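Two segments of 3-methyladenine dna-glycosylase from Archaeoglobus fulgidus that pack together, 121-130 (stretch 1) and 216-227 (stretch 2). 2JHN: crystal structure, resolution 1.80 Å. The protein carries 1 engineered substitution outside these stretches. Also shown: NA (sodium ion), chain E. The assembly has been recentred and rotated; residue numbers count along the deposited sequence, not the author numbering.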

ATOM      1  N   GLY A 121       5.366  -5.034   3.046  1.00  8.56           N
ATOM      2  CA  GLY A 121       5.135  -4.828   1.600  1.00  9.09           C
ATOM      3  C   GLY A 121       5.535  -6.031   0.760  1.00  9.32           C
ATOM      4  O   GLY A 121       4.777  -6.455  -0.116  1.00  9.19           O
ATOM      5  N   ILE A 122       6.718  -6.602   1.028  1.00  9.09           N
ATOM      6  CA  ILE A 122       7.133  -7.805   0.292  1.00  9.88           C
ATOM      7  C   ILE A 122       6.209  -9.007   0.559  1.00  9.94           C
ATOM      8  O   ILE A 122       5.756  -9.663  -0.386  1.00  9.57           O
ATOM      9  CB  ILE A 122       8.637  -8.200   0.534  1.00  9.59           C
ATOM     10  CG1 ILE A 122       9.571  -7.057   0.104  1.00 10.10           C
ATOM     11  CG2 ILE A 122       8.972  -9.512  -0.243  1.00 10.42           C
ATOM     12  CD1 ILE A 122      11.024  -7.226   0.601  1.00 10.61           C
ATOM     13  N   ALA A 123       5.930  -9.271   1.839  1.00 10.24           N
ATOM     14  CA  ALA A 123       5.087 -10.391   2.231  1.00 11.28           C
ATOM     15  C   ALA A 123       3.723 -10.282   1.541  1.00 12.11           C
ATOM     16  O   ALA A 123       3.238 -11.248   0.913  1.00 12.26           O
ATOM     17  CB  ALA A 123       4.936 -10.444   3.770  1.00 11.95           C
ATOM     18  N   LYS A 124       3.107  -9.105   1.601  1.00 12.99           N
ATOM     19  CA  LYS A 124       1.789  -8.951   0.984  1.00 13.74           C
ATOM     20  C   LYS A 124       1.835  -9.091  -0.552  1.00 13.51           C
ATOM     21  O   LYS A 124       0.917  -9.675  -1.160  1.00 13.17           O
ATOM     22  CB  LYS A 124       1.095  -7.642   1.449  1.00 13.64           C
ATOM     23  CG  LYS A 124       0.726  -7.641   2.939  1.00 14.58           C
ATOM     24  CD  LYS A 124      -0.003  -6.373   3.372  1.00 16.39           C
ATOM     25  CE  LYS A 124      -1.408  -6.704   3.870  1.00 20.73           C
ATOM     26  NZ  LYS A 124      -2.339  -5.520   4.109  1.00 20.81           N
ATOM     27  N   ALA A 125       2.917  -8.610  -1.179  1.00 12.56           N
ATOM     28  CA  ALA A 125       3.054  -8.747  -2.634  1.00 13.05           C
ATOM     29  C   ALA A 125       3.127 -10.235  -3.049  1.00 13.95           C
ATOM     30  O   ALA A 125       2.546 -10.640  -4.054  1.00 14.33           O
ATOM     31  CB  ALA A 125       4.278  -7.945  -3.163  1.00 12.12           C
ATOM     32  N   ILE A 126       3.828 -11.024  -2.240  1.00 13.68           N
ATOM     33  CA  ILE A 126       3.945 -12.443  -2.441  1.00 15.27           C
ATOM     34  C   ILE A 126       2.590 -13.139  -2.254  1.00 15.84           C
ATOM     35  O   ILE A 126       2.180 -13.959  -3.095  1.00 16.42           O
ATOM     36  CB  ILE A 126       4.993 -13.044  -1.478  1.00 14.03           C
ATOM     37  CG1 ILE A 126       6.411 -12.605  -1.866  1.00 14.39           C
ATOM     38  CG2 ILE A 126       4.893 -14.612  -1.483  1.00 15.92           C
ATOM     39  CD1 ILE A 126       7.444 -12.903  -0.768  1.00 15.20           C
ATOM     40  N   ILE A 127       1.906 -12.803  -1.155  1.00 16.27           N
ATOM     41  CA  ILE A 127       0.545 -13.323  -0.895  1.00 17.10           C
ATOM     42  C   ILE A 127      -0.393 -13.128  -2.090  1.00 18.92           C
ATOM     43  O   ILE A 127      -1.132 -14.051  -2.479  1.00 19.21           O
ATOM     44  CB  ILE A 127      -0.047 -12.739   0.412  1.00 17.19           C
ATOM     45  CG1 ILE A 127       0.762 -13.247   1.631  1.00 14.37           C
ATOM     46  CG2 ILE A 127      -1.576 -13.041   0.542  1.00 16.97           C
ATOM     47  CD1 ILE A 127       0.411 -12.540   2.948  1.00 15.76           C
ATOM     48  N   GLN A 128      -0.337 -11.950  -2.694  1.00 19.67           N
ATOM     49  CA  GLN A 128      -1.163 -11.617  -3.844  1.00 21.95           C
ATOM     50  C   GLN A 128      -0.897 -12.394  -5.153  1.00 22.03           C
ATOM     51  O   GLN A 128      -1.718 -12.352  -6.061  1.00 21.86           O
ATOM     52  CB  GLN A 128      -1.053 -10.123  -4.099  1.00 22.36           C
ATOM     53  CG  GLN A 128      -2.276  -9.506  -4.742  1.00 27.27           C
ATOM     54  CD  GLN A 128      -1.962  -8.150  -5.275  1.00 30.11           C
ATOM     55  OE1 GLN A 128      -1.291  -7.346  -4.610  1.00 33.12           O
ATOM     56  NE2 GLN A 128      -2.422  -7.877  -6.496  1.00 33.27           N
ATOM     57  N   GLN A 129       0.233 -13.087  -5.254  1.00 23.16           N
ATOM     58  CA  GLN A 129       0.593 -13.813  -6.486  1.00 24.31           C
ATOM     59  C   GLN A 129      -0.529 -14.781  -6.927  1.00 25.28           C
ATOM     60  O   GLN A 129      -0.971 -15.630  -6.150  1.00 24.99           O
ATOM     61  CB  GLN A 129       1.956 -14.532  -6.342  1.00 23.85           C
ATOM     62  CG  GLN A 129       3.141 -13.550  -6.139  1.00 22.55           C
ATOM     63  CD  GLN A 129       4.523 -14.199  -5.982  1.00 24.52           C
ATOM     64  OE1 GLN A 129       4.660 -15.369  -5.601  1.00 25.66           O
ATOM     65  NE2 GLN A 129       5.559 -13.427  -6.278  1.00 20.61           N
ATOM     66  N   GLN A 130      -1.008 -14.590  -8.158  1.00 27.31           N
ATOM     67  CA  GLN A 130      -2.008 -15.477  -8.820  1.00 29.32           C
ATOM     68  C   GLN A 130      -3.417 -15.463  -8.205  1.00 29.59           C
ATOM     69  O   GLN A 130      -4.243 -16.318  -8.534  1.00 30.58           O
ATOM     70  CB  GLN A 130      -1.499 -16.934  -8.937  1.00 29.73           C
ATOM     71  CG  GLN A 130      -0.335 -17.150  -9.898  1.00 32.69           C
ATOM     72  CD  GLN A 130       1.008 -16.963  -9.220  1.00 36.62           C
ATOM     73  OE1 GLN A 130       1.270 -17.553  -8.161  1.00 40.31           O
ATOM     74  NE2 GLN A 130       1.864 -16.135  -9.813  1.00 36.96           N
TER
HETATM   75 NA    NA E1298      13.376 -14.284  -9.129  1.00 18.75          NA
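Stretch 2 (216-227) KGIGRWTAELVL

Stretch 1 opens in a helix that begins earlier in the chain; Gln129 and Gln130 are loop. In stretch 2 the loop comes first. Residues 216-219 are loop, Gly219 takes the N-cap position, and the helix from Arg220 to Leu227 continues beyond the stretch. The two helices run in roughly opposite senses, with an angle of 141° between their N-to-C directions. Their axes approach to 9.6 Å. Two pairs set the register: Ile122 CA lies 6.1 Å from Val226 CA, and Ala125 CA lies 6.1 Å from Thr222 CA. The start of helix 220-227 and the loop before it therefore meet the later part of stretch 1.

Gly217 has phi/psi of 116/-7°. A CB there would be jammed against the carbonyl O of Lys216, so this backbone calls for glycine.

Ala125 points toward stretch 2. Ala125 CB is 3.5 Å from Val226 CG2 and 4.0 Å from Thr222 CG2. Ile122, rotamer m at chi1, extends the apolar contact: Ile122 CG1 lies 4.1 Å from Val226 CG1. Ile218 leaves its backbone sideways, but its end comes nearer to stretch 1. Ile218 CD1 sits 4.3 Å from Ile122 CG2 and 4.4 Å from Ile126 CD1.

The polar contacts centre on Gln129. Its side chain is m at chi1 and t at chi2, and this extended form carries the amide to stretch 2. Gln129 NE2 donates to Thr222 OG1 at 2.8 Å and to Gly217 O at 3.0 Å. One amide group thus ties stretch 1, near its end, to both the loop and the helix of stretch 2. Water 1 adds a bridge between the helices. Water 1 donates to Ala125 O at 2.6 Å and is hydrogen-bonded to Thr222 OG1 at 2.9 Å.

Trp221 presents its ring edge to stretch 1. Trp221 CZ2 is 3.8 Å from Gln128 NE2, and Trp221 CZ3 is 4.0 Å from Gln129 CA. Gln128 also reaches the next turn of the helix, where Gln128 OE1 lies 3.8 Å from Leu225 CD2.

Arg220 and Glu224 stay clear of stretch 1. They form a salt bridge one helical turn apart, with Arg220 NE 3.0 Å from Glu224 OE2. The sodium ion is bound by Ile218 O at 2.5 Å, together with waters 2 and 3 and atoms elsewhere in the structure. Water 2 also accepts a hydrogen bond from Gly217 N at 2.8 Å.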

ATOM      1  N   LYS A 216      14.075 -16.711  -5.806  1.00 18.92           N
ATOM      2  CA  LYS A 216      13.296 -17.560  -6.710  1.00 20.36           C
ATOM      3  C   LYS A 216      11.815 -17.494  -6.335  1.00 19.62           C
ATOM      4  O   LYS A 216      11.413 -17.880  -5.225  1.00 20.76           O
ATOM      5  CB  LYS A 216      13.823 -19.001  -6.716  1.00 20.50           C
ATOM      6  CG  LYS A 216      13.638 -19.725  -5.395  1.00 23.26           C
ATOM      7  CD  LYS A 216      14.497 -21.010  -5.272  1.00 24.79           C
ATOM      8  CE  LYS A 216      14.361 -21.607  -3.878  1.00 28.45           C
ATOM      9  NZ  LYS A 216      15.097 -20.812  -2.857  1.00 31.95           N
ATOM     10  N   GLY A 217      11.011 -16.971  -7.253  1.00 18.05           N
ATOM     11  CA  GLY A 217       9.574 -16.866  -7.039  1.00 17.60           C
ATOM     12  C   GLY A 217       9.141 -15.406  -7.009  1.00 16.44           C
ATOM     13  O   GLY A 217       7.935 -15.105  -6.956  1.00 16.14           O
ATOM     14  N   ILE A 218      10.130 -14.516  -7.027  1.00 15.24           N
ATOM     15  CA  ILE A 218       9.874 -13.078  -7.214  1.00 14.22           C
ATOM     16  C   ILE A 218      10.335 -12.703  -8.624  1.00 13.65           C
ATOM     17  O   ILE A 218      11.531 -12.696  -8.896  1.00 13.98           O
ATOM     18  CB  ILE A 218      10.573 -12.202  -6.178  1.00 14.07           C
ATOM     19  CG1 ILE A 218      10.118 -12.588  -4.749  1.00 15.02           C
ATOM     20  CG2 ILE A 218      10.285 -10.714  -6.477  1.00 13.46           C
ATOM     21  CD1 ILE A 218      10.626 -11.686  -3.623  1.00 14.93           C
ATOM     22  N   GLY A 219       9.385 -12.369  -9.488  1.00 12.78           N
ATOM     23  CA  GLY A 219       9.720 -11.935 -10.854  1.00 12.37           C
ATOM     24  C   GLY A 219       9.445 -10.449 -11.059  1.00 13.11           C
ATOM     25  O   GLY A 219       9.320  -9.671 -10.066  1.00 12.33           O
ATOM     26  N   ARG A 220       9.330 -10.061 -12.334  1.00 12.00           N
ATOM     27  CA  ARG A 220       9.233  -8.636 -12.687  1.00 11.79           C
ATOM     28  C   ARG A 220       8.011  -7.957 -12.037  1.00 11.48           C
ATOM     29  O   ARG A 220       8.154  -6.886 -11.451  1.00 10.55           O
ATOM     30  CB  ARG A 220       9.200  -8.450 -14.201  1.00 11.86           C
ATOM     31  CG  ARG A 220       9.072  -7.015 -14.605  1.00 12.13           C
ATOM     32  CD  ARG A 220       9.291  -6.853 -16.108  1.00 16.56           C
ATOM     33  NE  ARG A 220       9.635  -5.460 -16.364  1.00 19.54           N
ATOM     34  CZ  ARG A 220       9.925  -4.957 -17.560  1.00 22.58           C
ATOM     35  NH1 ARG A 220       9.898  -5.746 -18.648  1.00 21.73           N
ATOM     36  NH2 ARG A 220      10.243  -3.658 -17.661  1.00 21.03           N
ATOM     37  N   TRP A 221       6.837  -8.585 -12.134  1.00 10.82           N
ATOM     38  CA  TRP A 221       5.609  -7.979 -11.630  1.00 12.76           C
ATOM     39  C   TRP A 221       5.671  -7.753 -10.121  1.00 11.74           C
ATOM     40  O   TRP A 221       5.457  -6.640  -9.669  1.00 11.53           O
ATOM     41  CB  TRP A 221       4.364  -8.801 -12.002  1.00 14.53           C
ATOM     42  CG  TRP A 221       3.133  -8.318 -11.314  1.00 18.39           C
ATOM     43  CD1 TRP A 221       2.544  -7.074 -11.430  1.00 19.69           C
ATOM     44  CD2 TRP A 221       2.344  -9.047 -10.374  1.00 21.45           C
ATOM     45  NE1 TRP A 221       1.429  -7.007 -10.623  1.00 21.85           N
ATOM     46  CE2 TRP A 221       1.285  -8.201  -9.965  1.00 19.93           C
ATOM     47  CE3 TRP A 221       2.415 -10.353  -9.851  1.00 22.74           C
ATOM     48  CZ2 TRP A 221       0.308  -8.611  -9.038  1.00 22.48           C
ATOM     49  CZ3 TRP A 221       1.435 -10.765  -8.945  1.00 22.34           C
ATOM     50  CH2 TRP A 221       0.399  -9.891  -8.542  1.00 21.94           C
ATOM     51  N   THR A 222       5.995  -8.795  -9.357  1.00 11.10           N
ATOM     52  CA  THR A 222       6.115  -8.663  -7.900  1.00 11.19           C
ATOM     53  C   THR A 222       7.170  -7.617  -7.519  1.00 10.46           C
ATOM     54  O   THR A 222       6.953  -6.821  -6.594  1.00  9.85           O
ATOM     55  CB  THR A 222       6.463 -10.010  -7.281  1.00 12.39           C
ATOM     56  OG1 THR A 222       5.372 -10.910  -7.549  1.00 14.47           O
ATOM     57  CG2 THR A 222       6.713  -9.864  -5.748  1.00 11.94           C
ATOM     58  N   ALA A 223       8.295  -7.602  -8.227  1.00  9.08           N
ATOM     59  CA  ALA A 223       9.387  -6.683  -7.863  1.00  9.90           C
ATOM     60  C   ALA A 223       8.943  -5.222  -8.141  1.00  9.91           C
ATOM     61  O   ALA A 223       9.123  -4.316  -7.287  1.00  9.91           O
ATOM     62  CB  ALA A 223      10.706  -7.056  -8.609  1.00 10.20           C
ATOM     63  N   GLU A 224       8.346  -5.001  -9.310  1.00  9.65           N
ATOM     64  CA  GLU A 224       7.865  -3.646  -9.669  1.00 10.59           C
ATOM     65  C   GLU A 224       6.713  -3.180  -8.788  1.00  9.59           C
ATOM     66  O   GLU A 224       6.657  -1.987  -8.430  1.00 10.32           O
ATOM     67  CB  GLU A 224       7.519  -3.525 -11.155  1.00  9.90           C
ATOM     68  CG  GLU A 224       8.755  -3.741 -12.053  1.00 11.06           C
ATOM     69  CD  GLU A 224       8.471  -3.569 -13.525  1.00 13.73           C
ATOM     70  OE1 GLU A 224       7.272  -3.613 -13.924  1.00 14.37           O
ATOM     71  OE2 GLU A 224       9.475  -3.362 -14.271  1.00 14.26           O
ATOM     72  N   LEU A 225       5.814  -4.088  -8.438  1.00 10.48           N
ATOM     73  CA  LEU A 225       4.732  -3.756  -7.482  1.00 10.82           C
ATOM     74  C   LEU A 225       5.336  -3.344  -6.116  1.00 10.25           C
ATOM     75  O   LEU A 225       4.985  -2.302  -5.559  1.00 10.21           O
ATOM     76  CB  LEU A 225       3.770  -4.940  -7.327  1.00 10.93           C
ATOM     77  CG  LEU A 225       2.444  -4.731  -6.616  1.00 12.11           C
ATOM     78  CD1 LEU A 225       1.611  -3.734  -7.455  1.00 13.97           C
ATOM     79  CD2 LEU A 225       1.747  -6.114  -6.528  1.00 13.18           C
ATOM     80  N   VAL A 226       6.285  -4.126  -5.612  1.00  9.88           N
ATOM     81  CA  VAL A 226       6.969  -3.769  -4.333  1.00  9.23           C
ATOM     82  C   VAL A 226       7.618  -2.401  -4.437  1.00  9.22           C
ATOM     83  O   VAL A 226       7.426  -1.552  -3.562  1.00  7.92           O
ATOM     84  CB  VAL A 226       7.996  -4.833  -3.919  1.00  8.79           C
ATOM     85  CG1 VAL A 226       8.950  -4.296  -2.800  1.00  9.64           C
ATOM     86  CG2 VAL A 226       7.264  -6.119  -3.462  1.00  9.74           C
ATOM     87  N   LEU A 227       8.385  -2.185  -5.510  1.00  8.97           N
ATOM     88  CA  LEU A 227       9.093  -0.943  -5.710  1.00 10.50           C
ATOM     89  C   LEU A 227       8.150   0.275  -5.611  1.00 10.11           C
ATOM     90  O   LEU A 227       8.469   1.256  -4.957  1.00 10.65           O
ATOM     91  CB  LEU A 227       9.820  -0.946  -7.063  1.00  9.05           C
ATOM     92  CG  LEU A 227      11.212  -1.634  -6.952  1.00 12.40           C
ATOM     93  CD1 LEU A 227      11.699  -2.087  -8.306  1.00 14.33           C
ATOM     94  CD2 LEU A 227      12.199  -0.633  -6.362  1.00 15.74           C
TER
HETATM   95  O   HOH W   1       3.010  -9.705  -6.432  1.00 19.75           O
HETATM   96  O   HOH W   2      11.889 -16.118  -9.783  1.00 17.01           O
HETATM   97  O   HOH W   3      13.535 -13.813 -11.604  1.00 19.18           O